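Local coordinates for MPN domain-containing protein (Archaeoglobus fulgidus, PDB 1OI0) that probably acts as a zinc-dependent metallopeptidase of the JAB1/MPN family, built on a domain that holds a zinc ion, at residues 108-111 with 112-116. Numbering follows the deposited sequence.
Sequences CYNR and KGEEV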
ATOM      1  N   CYS A 108       5.923  -3.717   2.134  1.00 16.96           N
ATOM      2  CA  CYS A 108       6.118  -2.309   1.818  1.00 19.67           C
ATOM      3  C   CYS A 108       7.493  -2.098   1.194  1.00 16.54           C
ATOM      4  O   CYS A 108       8.460  -2.775   1.551  1.00 19.89           O
ATOM      5  CB  CYS A 108       5.984  -1.453   3.085  1.00 20.82           C
ATOM      6  SG  CYS A 108       5.909   0.334   2.790  1.00 21.40           S
ATOM      7  N   TYR A 109       7.566  -1.155   0.261  1.00 18.86           N
ATOM      8  CA  TYR A 109       8.807  -0.836  -0.437  1.00 18.98           C
ATOM      9  C   TYR A 109       9.023   0.672  -0.475  1.00 17.36           C
ATOM     10  O   TYR A 109       8.083   1.446  -0.308  1.00 19.19           O
ATOM     11  CB  TYR A 109       8.757  -1.371  -1.877  1.00 20.08           C
ATOM     12  CG  TYR A 109       8.419  -2.840  -1.970  1.00 17.40           C
ATOM     13  CD1 TYR A 109       7.091  -3.275  -1.996  1.00 18.36           C
ATOM     14  CD2 TYR A 109       9.427  -3.804  -1.974  1.00 17.43           C
ATOM     15  CE1 TYR A 109       6.781  -4.630  -2.019  1.00 18.90           C
ATOM     16  CE2 TYR A 109       9.130  -5.159  -1.991  1.00 20.25           C
ATOM     17  CZ  TYR A 109       7.802  -5.566  -2.015  1.00 18.41           C
ATOM     18  OH  TYR A 109       7.502  -6.906  -2.028  1.00 23.57           O
ATOM     19  N   ASN A 110      10.270   1.089  -0.684  1.00 23.75           N
ATOM     20  CA  ASN A 110      10.574   2.512  -0.762  1.00 20.25           C
ATOM     21  C   ASN A 110      10.452   2.982  -2.212  1.00 24.19           C
ATOM     22  O   ASN A 110      10.070   2.206  -3.091  1.00 22.10           O
ATOM     23  CB  ASN A 110      11.983   2.806  -0.224  1.00 23.57           C
ATOM     24  CG  ASN A 110      13.048   1.941  -0.863  1.00 24.69           C
ATOM     25  OD1 ASN A 110      12.989   1.638  -2.051  1.00 25.58           O
ATOM     26  ND2 ASN A 110      14.047   1.551  -0.075  1.00 31.55           N
ATOM     27  N   ARG A 111      10.772   4.248  -2.460  1.00 22.97           N
ATOM     28  CA  ARG A 111      10.669   4.813  -3.802  1.00 26.63           C
ATOM     29  C   ARG A 111      11.565   4.101  -4.812  1.00 29.01           C
ATOM     30  O   ARG A 111      11.403   4.271  -6.022  1.00 30.09           O
ATOM     31  CB  ARG A 111      11.004   6.311  -3.761  1.00 26.90           C
ATOM     32  CG  ARG A 111      10.862   7.038  -5.091  1.00 36.33           C
ATOM     33  CD  ARG A 111      11.087   8.533  -4.917  1.00 41.51           C
ATOM     34  NE  ARG A 111      11.129   9.243  -6.193  1.00 47.37           N
ATOM     35  CZ  ARG A 111      12.101   9.113  -7.092  1.00 48.45           C
ATOM     36  NH1 ARG A 111      13.122   8.300  -6.859  1.00 50.20           N
ATOM     37  NH2 ARG A 111      12.053   9.797  -8.226  1.00 51.90           N
ATOM     38  N   LYS A 112      12.496   3.291  -4.315  1.00 29.45           N
ATOM     39  CA  LYS A 112      13.425   2.568  -5.180  1.00 30.54           C
ATOM     40  C   LYS A 112      13.126   1.077  -5.334  1.00 30.18           C
ATOM     41  O   LYS A 112      13.878   0.353  -5.990  1.00 29.90           O
ATOM     42  CB  LYS A 112      14.858   2.764  -4.673  1.00 33.61           C
ATOM     43  CG  LYS A 112      15.321   4.216  -4.713  1.00 37.30           C
ATOM     44  CD  LYS A 112      16.735   4.377  -4.173  1.00 40.23           C
ATOM     45  CE  LYS A 112      16.816   4.011  -2.700  1.00 42.94           C
ATOM     46  NZ  LYS A 112      18.195   4.181  -2.163  1.00 45.39           N
ATOM     47  N   GLY A 113      12.039   0.615  -4.726  1.00 30.24           N
ATOM     48  CA  GLY A 113      11.674  -0.788  -4.840  1.00 29.47           C
ATOM     49  C   GLY A 113      12.304  -1.729  -3.829  1.00 29.01           C
ATOM     50  O   GLY A 113      12.215  -2.950  -3.964  1.00 27.26           O
ATOM     51  N   GLU A 114      12.947  -1.167  -2.811  1.00 28.81           N
ATOM     52  CA  GLU A 114      13.580  -1.970  -1.772  1.00 28.46           C
ATOM     53  C   GLU A 114      12.581  -2.179  -0.637  1.00 25.51           C
ATOM     54  O   GLU A 114      11.887  -1.243  -0.242  1.00 25.09           O
ATOM     55  CB  GLU A 114      14.822  -1.250  -1.248  1.00 33.41           C
ATOM     56  CG  GLU A 114      15.879  -0.983  -2.305  1.00 39.48           C
ATOM     57  CD  GLU A 114      16.956  -0.036  -1.819  1.00 42.72           C
ATOM     58  OE1 GLU A 114      17.527  -0.289  -0.736  1.00 47.46           O
ATOM     59  OE2 GLU A 114      17.234   0.961  -2.520  1.00 43.98           O
ATOM     60  N   GLU A 115      12.504  -3.398  -0.114  1.00 25.02           N
ATOM     61  CA  GLU A 115      11.571  -3.686   0.966  1.00 26.09           C
ATOM     62  C   GLU A 115      11.966  -2.955   2.242  1.00 23.41           C
ATOM     63  O   GLU A 115      13.122  -2.994   2.660  1.00 26.30           O
ATOM     64  CB  GLU A 115      11.509  -5.186   1.248  1.00 27.88           C
ATOM     65  CG  GLU A 115      10.361  -5.577   2.173  1.00 28.69           C
ATOM     66  CD  GLU A 115      10.286  -7.072   2.414  1.00 34.34           C
ATOM     67  OE1 GLU A 115      10.335  -7.837   1.429  1.00 36.03           O
ATOM     68  OE2 GLU A 115      10.171  -7.482   3.588  1.00 37.43           O
ATOM     69  N   VAL A 116      10.996  -2.291   2.856  1.00 23.62           N
ATOM     70  CA  VAL A 116      11.239  -1.553   4.090  1.00 21.86           C
ATOM     71  C   VAL A 116      10.163  -1.921   5.103  1.00 22.97           C
ATOM     72  O   VAL A 116       9.108  -2.440   4.740  1.00 23.71           O
ATOM     73  CB  VAL A 116      11.204  -0.031   3.852  1.00 22.26           C
ATOM     74  CG1 VAL A 116      12.302   0.371   2.877  1.00 21.40           C
ATOM     75  CG2 VAL A 116       9.844   0.383   3.328  1.00 21.38           C
TER
HETATM   76  O   HOH W   1       7.549  -4.826   4.247  1.00 25.10           O
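OD1 of Asn110 accepts two backbone N-H groups, one from each face of the amide plane: Lys112 N reaches OD1 at 2.8 Å, and Glu114 N at 2.9 Å. With chi1 at 52°, CG sits between the backbone N and the carbonyl carbon, which turns the amide oxygen into the loop, between those two N-H groups; ND2 meets CB of Glu114 at 3.1 Å, and the carboxylate beyond stands almost perpendicular to the amide. CG1 of Val116 lies near ND2. The ring of Tyr109 has the carbonyl carbon of Glu114 at its edge, while CD2 meets Gly113 O obliquely at 3.5 Å; its hydroxyl is hydrogen-bonded to Cys77 O, and the side chain lies about 8 Å from the zinc ion. An alanine at Asn110 would remove OD1 and probably leave the N-H groups of Lys112 and Glu114 without this acceptor, allowing the turn to flex. The backbone closes with Gly113 N to Asn110 O at 3.0 Å and Asn110 N to Glu114 O at 2.9 Å, and Val116 N bonds to Cys108 O further along. A water links Cys108 N with Val116 O. The bond from Lys112 N makes an Asx turn within a type I turn, and Gly113, with positive phi (87°), forms a G1 beta bulge with Glu114: the classic 3:5 hairpin, joining strand 106-110 to edge strand 115-116 of the MPN-domain sheet.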